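Local coordinates for Myo-inositol 2-dehydrogenase (Thermotoga maritima, PDB 3EZY), which catalyses the NAD(+)-dependent oxidation of myo-inositol to 2-keto-myo-inositol (scyllo-inosose), and so probably serves in myo-inositol degradation, at residues A[84-89]-A[108-113]. Numbering follows the deposited sequence. Where two conformers were deposited one is given.
Sequences CAKAKK and IEETKK
The Glu110 carboxylate has Lys86 NZ and Lys113 NZ on opposite sides of its plane, each obliquely placed and displaced out toward the oxygen edge rather than over a face. Both bridges are long: Lys86 NZ, whose placement is tentative, stands 3.8 Å from OE1 of Glu110, and Lys113 NZ 3.9 Å from OE2 of Glu110. Arg106 gives OE2 a further partner, and the three positive charges nearby would be expected to favour the ionised form of the acid. The setting is the Rossmann domain, where helices 77-86 and 101-114 belong to successive beta-alpha-beta crossovers of the parallel sheet.

Lys86 reaches across the gap with CE, not NZ, nearest the acid; that methylene is only 3.0 Å from Glu110 OE1, hence the doubt about the lysine end. The Glu110 chain folds over at chi2 (-80°), which turns its carboxylate toward Lys86.

Below the charges a methyl group packs against backbone and methyl atoms. Ala85 CB points at the neighbouring helix and touches Glu110 O at 3.4 Å, Glu110 CB at 4.0 Å and Thr111 CG2 also at 4.0 Å. Such small groups permit the 4.8 Å approach of Ala85 CA to Thr111 CA. Helix 77-86 ends in a Schellman motif: Lys88 has positive phi (58°), and Lys89 N bonds to Cys84 O and Lys88 N to Ala85 O. Thr111 OG1 lies between the backbone N and the carbonyl carbon (chi1 48°) and hydrogen-bonds to Met107 O, leaving CG2 beside the backbone N and facing Ala85 CB.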
loop_
_atom_site.group_PDB
_atom_site.type_symbol
_atom_site.label_atom_id
_atom_site.label_comp_id
_atom_site.label_asym_id
_atom_site.label_seq_id
_atom_site.Cartn_x
_atom_site.Cartn_y
_atom_site.Cartn_z
ATOM N N CYS A 84 29.428 -39.429 -0.564
ATOM C CA CYS A 84 29.571 -38.797 -1.891
ATOM C C CYS A 84 31.026 -38.376 -2.157
ATOM O O CYS A 84 31.508 -38.480 -3.287
ATOM C CB CYS A 84 28.666 -37.559 -2.064
ATOM S SG CYS A 84 26.909 -37.896 -1.962
ATOM N N ALA A 85 31.712 -37.817 -1.169
ATOM C CA ALA A 85 33.088 -37.361 -1.442
ATOM C C ALA A 85 33.992 -38.570 -1.807
ATOM O O ALA A 85 34.753 -38.526 -2.770
ATOM C CB ALA A 85 33.666 -36.595 -0.250
ATOM N N LYS A 86 33.832 -39.667 -1.082
ATOM C CA LYS A 86 34.614 -40.888 -1.333
ATOM C C LYS A 86 34.263 -41.457 -2.692
ATOM O O LYS A 86 35.106 -42.061 -3.348
ATOM C CB LYS A 86 34.371 -41.908 -0.219
ATOM C CG LYS A 86 34.699 -41.383 1.192
ATOM C CD LYS A 86 36.208 -41.172 1.380
ATOM C CE LYS A 86 36.621 -40.977 2.847
ATOM N NZ LYS A 86 35.766 -41.766 3.796
ATOM N N ALA A 87 33.026 -41.240 -3.150
ATOM C CA ALA A 87 32.654 -41.681 -4.490
ATOM C C ALA A 87 32.950 -40.650 -5.575
ATOM O O ALA A 87 32.630 -40.873 -6.731
ATOM C CB ALA A 87 31.192 -42.086 -4.539
ATOM N N LYS A 88 33.520 -39.509 -5.186
ATOM C CA LYS A 88 33.824 -38.392 -6.092
ATOM C C LYS A 88 32.580 -37.873 -6.814
ATOM O O LYS A 88 32.599 -37.612 -8.038
ATOM C CB LYS A 88 34.947 -38.737 -7.084
ATOM C CG LYS A 88 35.469 -37.543 -7.921
ATOM C CD LYS A 88 36.775 -37.921 -8.667
ATOM C CE LYS A 88 37.254 -36.840 -9.664
ATOM N NZ LYS A 88 36.505 -36.851 -10.981
ATOM N N LYS A 89 31.498 -37.684 -6.040
ATOM C CA LYS A 89 30.230 -37.115 -6.565
ATOM C C LYS A 89 29.939 -35.733 -5.970
ATOM O O LYS A 89 29.922 -35.591 -4.750
ATOM C CB LYS A 89 29.036 -38.018 -6.186
ATOM C CG LYS A 89 29.145 -39.473 -6.727
ATOM C CD LYS A 89 29.559 -39.462 -8.220
ATOM C CE LYS A 89 29.782 -40.887 -8.741
ATOM N NZ LYS A 89 28.556 -41.728 -8.597
ATOM N N ILE A 108 33.038 -30.917 5.316
ATOM C CA ILE A 108 33.840 -29.951 4.583
ATOM C C ILE A 108 35.242 -30.487 4.232
ATOM O O ILE A 108 35.667 -30.397 3.092
ATOM C CB ILE A 108 33.981 -28.657 5.407
ATOM C CG1 ILE A 108 32.633 -27.912 5.503
ATOM C CG2 ILE A 108 35.088 -27.774 4.848
ATOM C CD1 ILE A 108 32.595 -26.837 6.613
ATOM N N GLU A 109 35.956 -31.064 5.203
ATOM C CA GLU A 109 37.267 -31.711 4.916
ATOM C C GLU A 109 37.256 -32.756 3.789
ATOM O O GLU A 109 38.065 -32.719 2.873
ATOM C CB GLU A 109 37.751 -32.438 6.161
ATOM C CG GLU A 109 39.236 -32.306 6.433
ATOM C CD GLU A 109 39.505 -31.390 7.650
ATOM O OE1 GLU A 109 38.556 -31.228 8.469
ATOM O OE2 GLU A 109 40.653 -30.857 7.786
ATOM N N GLU A 110 36.343 -33.718 3.878
ATOM C CA GLU A 110 36.278 -34.813 2.875
ATOM C C GLU A 110 35.878 -34.367 1.476
ATOM O O GLU A 110 36.472 -34.799 0.470
ATOM C CB GLU A 110 35.363 -35.929 3.363
ATOM C CG GLU A 110 35.775 -36.431 4.722
ATOM C CD GLU A 110 36.951 -37.401 4.613
ATOM O OE1 GLU A 110 36.991 -38.134 3.614
ATOM O OE2 GLU A 110 37.832 -37.404 5.503
ATOM N N THR A 111 34.897 -33.485 1.380
ATOM C CA THR A 111 34.529 -33.011 0.061
ATOM C C THR A 111 35.694 -32.216 -0.525
ATOM O O THR A 111 35.990 -32.327 -1.715
ATOM C CB THR A 111 33.207 -32.155 0.071
ATOM O OG1 THR A 111 33.270 -31.180 1.102
ATOM C CG2 THR A 111 31.977 -33.045 0.346
ATOM N N LYS A 112 36.359 -31.408 0.303
ATOM C CA LYS A 112 37.497 -30.618 -0.186
ATOM C C LYS A 112 38.627 -31.542 -0.635
ATOM O O LYS A 112 39.203 -31.361 -1.693
ATOM C CB LYS A 112 37.989 -29.652 0.900
ATOM C CG LYS A 112 39.118 -28.731 0.436
ATOM C CD LYS A 112 39.576 -27.816 1.575
ATOM C CE LYS A 112 40.571 -26.763 1.071
ATOM N NZ LYS A 112 42.013 -27.174 1.172
ATOM N N LYS A 113 38.916 -32.567 0.169
ATOM C CA LYS A 113 39.894 -33.581 -0.215
ATOM C C LYS A 113 39.522 -34.180 -1.568
ATOM O O LYS A 113 40.353 -34.232 -2.461
ATOM C CB LYS A 113 39.946 -34.702 0.826
ATOM C CG LYS A 113 41.296 -35.381 0.955
ATOM C CD LYS A 113 41.934 -35.025 2.305
ATOM C CE LYS A 113 41.219 -35.757 3.453
ATOM N NZ LYS A 113 40.926 -37.176 3.066
#